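Sylvaticin (PDB 2PR0) is an elicitin of the plant-associated oomycete Pythium sylvaticum and, as in other members of its family, probably binds and carries sterols. Local coordinates at residues A[66-71]-A[81-86]. Numbering follows the deposited sequence.
Sequences LNPNDC and NVKKLV
Asn81 and Asp70 make the direct polar link between the loop 66-71 and the start of the helix in 81-86. Asn81 ND2 donates to Asp70 OD1 over 2.9 Å, nearly straight at 164° and in the amide plane, although carboxylate and amide are turned 46° apart. The same amide works at both ends: as N-cap, its OD1 accepts from Lys84 N at 3.0 Å, with the donor above the carbonyl plane. Its rotation is thereby fixed, and Glu2 extends the polar cluster, giving N-H to Asp70 OD1 and carbonyl to Asn81 ND2. Asn81 CA also makes a CA-H...O contact with Cys71 O (3.4 Å).

With CG anti to the backbone N (chi1 -164°), extended Lys83 runs past Pro68 O, CD at 3.5 Å, and its NZ reaches Pro68 O and Asp70 OD2 through separate waters. A third water joins Cys71 O to Val82 N.

Apolar contact centres on the Pro68 ring, whose CB meets Val82 CG1 at 3.9 Å while CG faces Val86 CG2. Both valines also touch Ile63 of helix 54-65. The segments flank the hairpin of strands 72-75 and 78-81: the loop ends at Cys71, disulfide-bonded to Cys7, and helix 82-92 starts right after strand 78-81.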
loop_
_atom_site.group_PDB
_atom_site.type_symbol
_atom_site.label_atom_id
_atom_site.label_comp_id
_atom_site.label_asym_id
_atom_site.label_seq_id
_atom_site.Cartn_x
_atom_site.Cartn_y
_atom_site.Cartn_z
ATOM N N LEU A 66 -0.552 9.274 -5.689
ATOM C CA LEU A 66 0.763 9.148 -6.295
ATOM C C LEU A 66 0.750 8.577 -7.705
ATOM O O LEU A 66 1.794 8.485 -8.356
ATOM C CB LEU A 66 1.624 8.219 -5.422
ATOM C CG LEU A 66 1.835 8.676 -3.982
ATOM C CD1 LEU A 66 2.687 7.647 -3.254
ATOM C CD2 LEU A 66 2.450 10.059 -3.939
ATOM N N ASN A 67 -0.435 8.181 -8.180
ATOM C CA ASN A 67 -0.535 7.585 -9.513
ATOM C C ASN A 67 0.328 6.336 -9.641
ATOM O O ASN A 67 1.196 6.193 -10.515
ATOM C CB ASN A 67 -0.126 8.604 -10.577
ATOM C CG ASN A 67 -0.182 8.122 -12.005
ATOM O OD1 ASN A 67 0.629 8.486 -12.865
ATOM N ND2 ASN A 67 -1.152 7.281 -12.328
ATOM N N PRO A 68 0.113 5.355 -8.774
ATOM C CA PRO A 68 0.954 4.152 -8.874
ATOM C C PRO A 68 0.685 3.433 -10.197
ATOM O O PRO A 68 -0.438 3.381 -10.690
ATOM C CB PRO A 68 0.520 3.313 -7.679
ATOM C CG PRO A 68 -0.857 3.794 -7.353
ATOM C CD PRO A 68 -0.858 5.260 -7.687
ATOM N N ASN A 69 1.754 2.878 -10.759
ATOM C CA ASN A 69 1.567 2.183 -12.033
ATOM C C ASN A 69 1.090 0.754 -11.829
ATOM O O ASN A 69 1.187 0.117 -10.778
ATOM C CB ASN A 69 2.841 2.232 -12.872
ATOM C CG ASN A 69 3.185 3.660 -13.255
ATOM O OD1 ASN A 69 2.442 4.239 -14.042
ATOM N ND2 ASN A 69 4.259 4.188 -12.719
ATOM N N ASP A 70 0.513 0.243 -12.914
ATOM C CA ASP A 70 -0.050 -1.091 -12.956
ATOM C C ASP A 70 1.064 -2.095 -13.244
ATOM O O ASP A 70 1.322 -2.544 -14.355
ATOM C CB ASP A 70 -1.165 -1.169 -13.992
ATOM C CG ASP A 70 -1.952 -2.447 -13.965
ATOM O OD1 ASP A 70 -1.800 -3.285 -13.043
ATOM O OD2 ASP A 70 -2.759 -2.672 -14.897
ATOM N N CYS A 71 1.777 -2.429 -12.181
ATOM C CA CYS A 71 2.954 -3.281 -12.260
ATOM C C CYS A 71 3.265 -3.924 -10.916
ATOM O O CYS A 71 2.792 -3.512 -9.854
ATOM C CB CYS A 71 4.155 -2.449 -12.734
ATOM S SG CYS A 71 4.498 -0.983 -11.730
ATOM N N ASN A 81 1.122 -5.547 -6.388
ATOM C CA ASN A 81 0.720 -4.495 -7.318
ATOM C C ASN A 81 0.066 -3.398 -6.483
ATOM O O ASN A 81 -1.022 -3.618 -5.949
ATOM C CB ASN A 81 -0.191 -5.080 -8.382
ATOM C CG ASN A 81 -0.625 -4.094 -9.449
ATOM O OD1 ASN A 81 -0.842 -2.919 -9.158
ATOM N ND2 ASN A 81 -0.789 -4.571 -10.680
ATOM N N VAL A 82 0.736 -2.257 -6.346
ATOM C CA VAL A 82 0.264 -1.200 -5.461
ATOM C C VAL A 82 -1.024 -0.565 -5.968
ATOM O O VAL A 82 -1.924 -0.187 -5.216
ATOM C CB VAL A 82 1.366 -0.146 -5.338
ATOM C CG1 VAL A 82 0.907 1.073 -4.566
ATOM C CG2 VAL A 82 2.574 -0.767 -4.654
ATOM N N LYS A 83 -1.081 -0.472 -7.302
ATOM C CA LYS A 83 -2.293 0.067 -7.924
ATOM C C LYS A 83 -3.492 -0.809 -7.608
ATOM O O LYS A 83 -4.588 -0.343 -7.243
ATOM C CB LYS A 83 -2.059 0.238 -9.423
ATOM C CG LYS A 83 -3.141 1.146 -10.026
ATOM C CD LYS A 83 -3.017 1.169 -11.539
ATOM C CE LYS A 83 -4.126 1.963 -12.194
ATOM N NZ LYS A 83 -3.820 2.226 -13.630
ATOM N N LYS A 84 -3.324 -2.132 -7.696
ATOM C CA LYS A 84 -4.373 -3.071 -7.326
ATOM C C LYS A 84 -4.767 -2.946 -5.864
ATOM O O LYS A 84 -5.939 -2.867 -5.515
ATOM C CB LYS A 84 -3.883 -4.498 -7.642
ATOM C CG LYS A 84 -4.815 -5.597 -7.200
ATOM C CD LYS A 84 -4.221 -6.963 -7.535
ATOM C CE LYS A 84 -5.237 -8.059 -7.251
ATOM N NZ LYS A 84 -4.760 -9.369 -7.790
ATOM N N LEU A 85 -3.760 -2.910 -5.001
ATOM C CA LEU A 85 -3.927 -2.777 -3.568
ATOM C C LEU A 85 -4.811 -1.581 -3.252
ATOM O O LEU A 85 -5.777 -1.720 -2.500
ATOM C CB LEU A 85 -2.572 -2.600 -2.866
ATOM C CG LEU A 85 -2.681 -2.178 -1.393
ATOM C CD1 LEU A 85 -3.203 -3.312 -0.550
ATOM C CD2 LEU A 85 -1.324 -1.678 -0.915
ATOM N N VAL A 86 -4.478 -0.412 -3.804
ATOM C CA VAL A 86 -5.187 0.781 -3.338
ATOM C C VAL A 86 -6.581 0.865 -3.934
ATOM O O VAL A 86 -7.524 1.411 -3.372
ATOM C CB VAL A 86 -4.436 2.087 -3.667
ATOM C CG1 VAL A 86 -3.150 2.082 -2.853
ATOM C CG2 VAL A 86 -4.179 2.254 -5.154
HETATM O O HOH W 1 -1.237 3.827 -13.699
HETATM O O HOH W 2 -4.601 -0.222 -14.752
HETATM O O HOH W 3 3.237 -1.791 -7.706
#